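Local coordinates for sensor protein (Vibrio cholerae, PDB 3BY9) that senses C4-dicarboxylates such as succinate, as the sensor domain of the histidine kinase DctB, which probably transmits the signal by phosphorylating a histidine, at residues L9-H12 against D17-S20; G126-Y131 against W183-V188. All blocks are in the same frame, centred on the assembly; numbering follows the deposited sequence. Where two conformers were deposited one is given.

Interaction 1 (L9-H12 against D17-S20); sequences LNEH and DRFS
Glu-11 and Arg-18 meet on one long helix, seven residues or about two turns apart, and illustrate how an ion pair can span a helix surface lengthwise. The charged contact is a single salt bridge: NH2 of Arg-18 donates to OE2 of Glu-11 at 3.1 Å, with an N-H...O angle of 152°. The carboxylate oxygen lies at the edge of the guanidinium, almost in its plane, and is met on its syn side but well out of the carboxylate plane, the two flat groups being tilted by 30°. Arg-18 starts out toward Glu-11, whereas Glu-11 sets off away from it and comes back only at its end. With its CG anti to the backbone N (chi1 175°), Glu-11 bends at chi2 and carries its carboxylate toward the C-terminal end of the helix, while Arg-18 bends at chi3 and reaches back toward the N-terminal end.

A water supplies the second link. It donates to OE1 of Glu-11 at 2.7 Å and accepts from NH1 of Arg-18 at 2.9 Å, standing where the second direct bond of a bidentate pair would be. Direct and water-mediated bonds together restrain the rotation of both end groups on this exposed surface.

Another face of helix 5-27 packs against strands 238-245 and 250-257: Leu-9 touches Ile-239, His-12 meets Val-254, and Phe-19 reaches Ile-252.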
# COMPACT_ATOMS: atom_id res chain seq x y z
N LEU A 9 23.08 0.24 -16.02
CA LEU A 9 22.93 0.34 -14.56
C LEU A 9 22.88 1.80 -14.14
O LEU A 9 22.20 2.17 -13.17
CB LEU A 9 24.13 -0.32 -13.86
CG LEU A 9 24.19 -1.84 -14.03
CD1 LEU A 9 25.48 -2.33 -13.32
CD2 LEU A 9 22.93 -2.48 -13.36
N ASN A 10 23.63 2.65 -14.84
CA ASN A 10 23.64 4.08 -14.49
C ASN A 10 22.27 4.68 -14.76
O ASN A 10 21.77 5.48 -13.95
CB ASN A 10 24.71 4.82 -15.29
CG ASN A 10 26.13 4.43 -14.86
OD1 ASN A 10 26.33 3.79 -13.81
ND2 ASN A 10 27.12 4.81 -15.65
N GLU A 11 21.68 4.32 -15.89
CA GLU A 11 20.34 4.82 -16.26
C GLU A 11 19.31 4.30 -15.26
O GLU A 11 18.39 5.01 -14.87
CB GLU A 11 19.97 4.37 -17.67
CG GLU A 11 18.53 4.74 -18.11
CD GLU A 11 18.18 6.25 -17.99
OE1 GLU A 11 19.07 7.13 -17.86
OE2 GLU A 11 16.98 6.57 -18.04
N HIS A 12 19.48 3.06 -14.82
CA HIS A 12 18.56 2.51 -13.83
C HIS A 12 18.57 3.41 -12.59
O HIS A 12 17.53 3.64 -11.97
CB HIS A 12 19.03 1.15 -13.37
CG HIS A 12 18.53 -0.01 -14.17
ND1 HIS A 12 17.80 0.08 -15.35
CD2 HIS A 12 18.66 -1.34 -13.91
CE1 HIS A 12 17.51 -1.14 -15.76
NE2 HIS A 12 18.01 -2.01 -14.91
N ASP A 17 15.69 7.14 -9.16
CA ASP A 17 15.63 8.46 -8.50
C ASP A 17 14.32 9.17 -8.89
O ASP A 17 13.59 9.68 -8.02
CB ASP A 17 16.79 9.36 -8.95
CG ASP A 17 18.12 9.00 -8.33
OD1 ASP A 17 18.19 8.18 -7.39
OD2 ASP A 17 19.13 9.61 -8.81
N ARG A 18 14.02 9.19 -10.19
CA ARG A 18 12.82 9.87 -10.68
C ARG A 18 11.52 9.21 -10.16
O ARG A 18 10.58 9.89 -9.73
CB ARG A 18 12.78 9.88 -12.21
CG ARG A 18 13.80 10.79 -12.89
CD ARG A 18 13.49 10.95 -14.40
NE ARG A 18 13.65 9.72 -15.18
CZ ARG A 18 14.81 9.31 -15.69
NH1 ARG A 18 15.90 10.03 -15.51
NH2 ARG A 18 14.88 8.18 -16.39
N PHE A 19 11.47 7.89 -10.19
CA PHE A 19 10.26 7.23 -9.72
C PHE A 19 10.09 7.32 -8.22
O PHE A 19 8.97 7.48 -7.73
CB PHE A 19 10.24 5.76 -10.20
CG PHE A 19 8.86 5.13 -10.15
CD1 PHE A 19 7.77 5.77 -10.74
CD2 PHE A 19 8.67 3.90 -9.54
CE1 PHE A 19 6.49 5.16 -10.72
CE2 PHE A 19 7.40 3.30 -9.51
CZ PHE A 19 6.32 3.93 -10.10
N SER A 20 11.18 7.14 -7.47
CA SER A 20 11.09 7.22 -6.02
C SER A 20 10.58 8.62 -5.67
O SER A 20 9.73 8.80 -4.78
CB SER A 20 12.47 7.00 -5.38
OG SER A 20 12.45 7.48 -4.04
O HOH W 1 18.10 9.59 -17.40

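Interaction 2 (G126-Y131 against W183-V188); sequences GQRGYY and WLFHSV
Arg-128 lays its length along Leu-184 and Phe-185, which meet it from one side, showing how an arginine can pack through its carbon chain and guanidinium face while its N-H groups bond to other residues. In the tight part, Leu-184 CD1 sits over the centre of the guanidinium, 3.7 Å from CZ of Arg-128, with the other branch, CD2, 3.6 Å from NH1. Phe-185 presents its ring edge to the aliphatic chain: its CZ touches CG of Arg-128 at 3.6 Å, ring and guanidinium nearly perpendicular (85°). Extended at chi2 (173°) and turned at chi3 (-69°), Arg-128 brings its guanidinium face to Leu-184 beyond the part Phe-185 touches. A type II turn, closed by His-186 N to Trp-183 O, places both hydrophobic side chains at its corners; ND1 of His-186 also donates to Leu-184 O (3.0 Å) from above the carbonyl plane. NH1 of Arg-128 bonds Phe-176 O and forms a salt bridge to Glu-156.

The backbones stay apart, nearest CA atoms (Arg-128 and Leu-184) at 10.5 Å, bridged by partly exposed side chains alone. Arg-128 comes within about 6 Å of the side chain of succinate-binding Lys-149, beside the dicarboxylate pocket of a PAS-like sensor domain.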
# COMPACT_ATOMS: atom_id res chain seq x y z
N GLY A 126 -12.13 -4.68 -2.24
CA GLY A 126 -11.45 -5.52 -3.22
C GLY A 126 -10.43 -4.71 -4.03
O GLY A 126 -9.90 -5.14 -5.08
N GLN A 127 -10.09 -3.52 -3.52
CA GLN A 127 -9.16 -2.64 -4.20
C GLN A 127 -7.89 -2.43 -3.40
O GLN A 127 -7.95 -2.22 -2.17
CB GLN A 127 -9.83 -1.28 -4.43
CG GLN A 127 -10.94 -1.33 -5.51
CD GLN A 127 -10.40 -1.73 -6.89
OE1 GLN A 127 -9.48 -1.09 -7.43
NE2 GLN A 127 -10.98 -2.78 -7.48
N ARG A 128 -6.73 -2.46 -4.06
CA ARG A 128 -5.50 -2.20 -3.30
C ARG A 128 -5.48 -0.73 -2.83
O ARG A 128 -6.05 0.16 -3.47
CB ARG A 128 -4.26 -2.37 -4.20
CG ARG A 128 -3.95 -3.81 -4.63
CD ARG A 128 -2.80 -3.80 -5.66
NE ARG A 128 -3.26 -3.19 -6.91
CZ ARG A 128 -2.48 -2.56 -7.79
NH1 ARG A 128 -1.17 -2.45 -7.57
NH2 ARG A 128 -3.01 -1.98 -8.87
N GLY A 129 -4.75 -0.47 -1.75
CA GLY A 129 -4.60 0.88 -1.29
C GLY A 129 -3.37 1.07 -0.43
O GLY A 129 -2.74 0.09 0.00
N TYR A 130 -3.00 2.33 -0.25
CA TYR A 130 -1.95 2.65 0.69
C TYR A 130 -2.77 3.36 1.81
O TYR A 130 -3.51 4.30 1.54
CB TYR A 130 -0.96 3.65 0.11
CG TYR A 130 0.32 3.64 0.90
CD1 TYR A 130 1.28 2.68 0.69
CD2 TYR A 130 0.49 4.54 1.96
CE1 TYR A 130 2.41 2.57 1.51
CE2 TYR A 130 1.60 4.45 2.79
CZ TYR A 130 2.55 3.47 2.57
OH TYR A 130 3.62 3.35 3.45
N TYR A 131 -2.54 2.96 3.06
CA TYR A 131 -3.32 3.47 4.17
C TYR A 131 -2.51 4.27 5.15
O TYR A 131 -1.40 3.84 5.52
CB TYR A 131 -3.94 2.29 4.96
CG TYR A 131 -4.86 1.36 4.16
CD1 TYR A 131 -6.22 1.37 4.36
CD2 TYR A 131 -4.33 0.42 3.26
CE1 TYR A 131 -7.08 0.47 3.68
CE2 TYR A 131 -5.17 -0.48 2.60
CZ TYR A 131 -6.52 -0.45 2.80
OH TYR A 131 -7.35 -1.30 2.12
N TRP A 183 1.75 -9.62 -12.96
CA TRP A 183 2.68 -10.06 -11.89
C TRP A 183 2.15 -9.67 -10.49
O TRP A 183 2.73 -10.10 -9.46
CB TRP A 183 4.09 -9.44 -12.10
CG TRP A 183 4.78 -9.80 -13.42
CD1 TRP A 183 4.48 -10.86 -14.24
CD2 TRP A 183 5.88 -9.13 -14.02
NE1 TRP A 183 5.34 -10.88 -15.32
CE2 TRP A 183 6.21 -9.83 -15.21
CE3 TRP A 183 6.63 -7.98 -13.69
CZ2 TRP A 183 7.25 -9.42 -16.06
CZ3 TRP A 183 7.64 -7.58 -14.53
CH2 TRP A 183 7.95 -8.30 -15.71
N LEU A 184 1.07 -8.89 -10.42
CA LEU A 184 0.52 -8.50 -9.09
C LEU A 184 0.17 -9.72 -8.25
O LEU A 184 -0.41 -10.67 -8.75
CB LEU A 184 -0.74 -7.63 -9.23
CG LEU A 184 -0.46 -6.23 -9.82
CD1 LEU A 184 -1.82 -5.50 -9.98
CD2 LEU A 184 0.48 -5.39 -8.95
N PHE A 185 0.50 -9.66 -6.96
CA PHE A 185 0.22 -10.72 -6.01
C PHE A 185 0.97 -12.04 -6.29
O PHE A 185 0.55 -13.09 -5.82
CB PHE A 185 -1.29 -10.97 -5.88
CG PHE A 185 -2.10 -9.72 -5.58
CD1 PHE A 185 -1.84 -8.97 -4.44
CD2 PHE A 185 -3.07 -9.29 -6.47
CE1 PHE A 185 -2.56 -7.77 -4.19
CE2 PHE A 185 -3.79 -8.10 -6.23
CZ PHE A 185 -3.52 -7.34 -5.09
N HIS A 186 2.05 -11.99 -7.08
CA HIS A 186 2.91 -13.16 -7.28
C HIS A 186 4.21 -12.83 -6.55
O HIS A 186 4.58 -11.66 -6.38
CB HIS A 186 3.28 -13.37 -8.75
CG HIS A 186 2.16 -13.84 -9.60
ND1 HIS A 186 0.97 -13.14 -9.73
CD2 HIS A 186 2.04 -14.94 -10.38
CE1 HIS A 186 0.17 -13.80 -10.56
NE2 HIS A 186 0.80 -14.89 -10.97
N SER A 187 4.92 -13.85 -6.11
CA SER A 187 6.21 -13.58 -5.47
C SER A 187 7.28 -13.63 -6.55
O SER A 187 7.13 -14.32 -7.56
CB SER A 187 6.53 -14.62 -4.40
OG SER A 187 6.50 -15.96 -4.91
N VAL A 188 8.38 -12.92 -6.34
CA VAL A 188 9.42 -12.91 -7.35
C VAL A 188 10.04 -14.29 -7.47
O VAL A 188 10.31 -14.76 -8.57
CB VAL A 188 10.52 -11.88 -7.00
CG1 VAL A 188 11.75 -12.07 -7.90
CG2 VAL A 188 9.95 -10.45 -7.19

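Both contacts lie at the surface, but they join the fold on different scales. Interaction 1 stays within helix 5-27, bridging two of its turns in the open by charge and water. Interaction 2 is long-range, setting the start of strand 128-138 against the loop before helix 193-202; it buries more surface, 143 against 78 Å², and its touching residues are less exposed. An arginine is central to each, used across the contact as an in-plane donor in the first and as a packing surface in the second, where its N-H bonds go to other residues. Their centres are 23 Å apart and their nearest atoms about 10 Å, so they do not touch; only interaction 2 adjoins the succinate site.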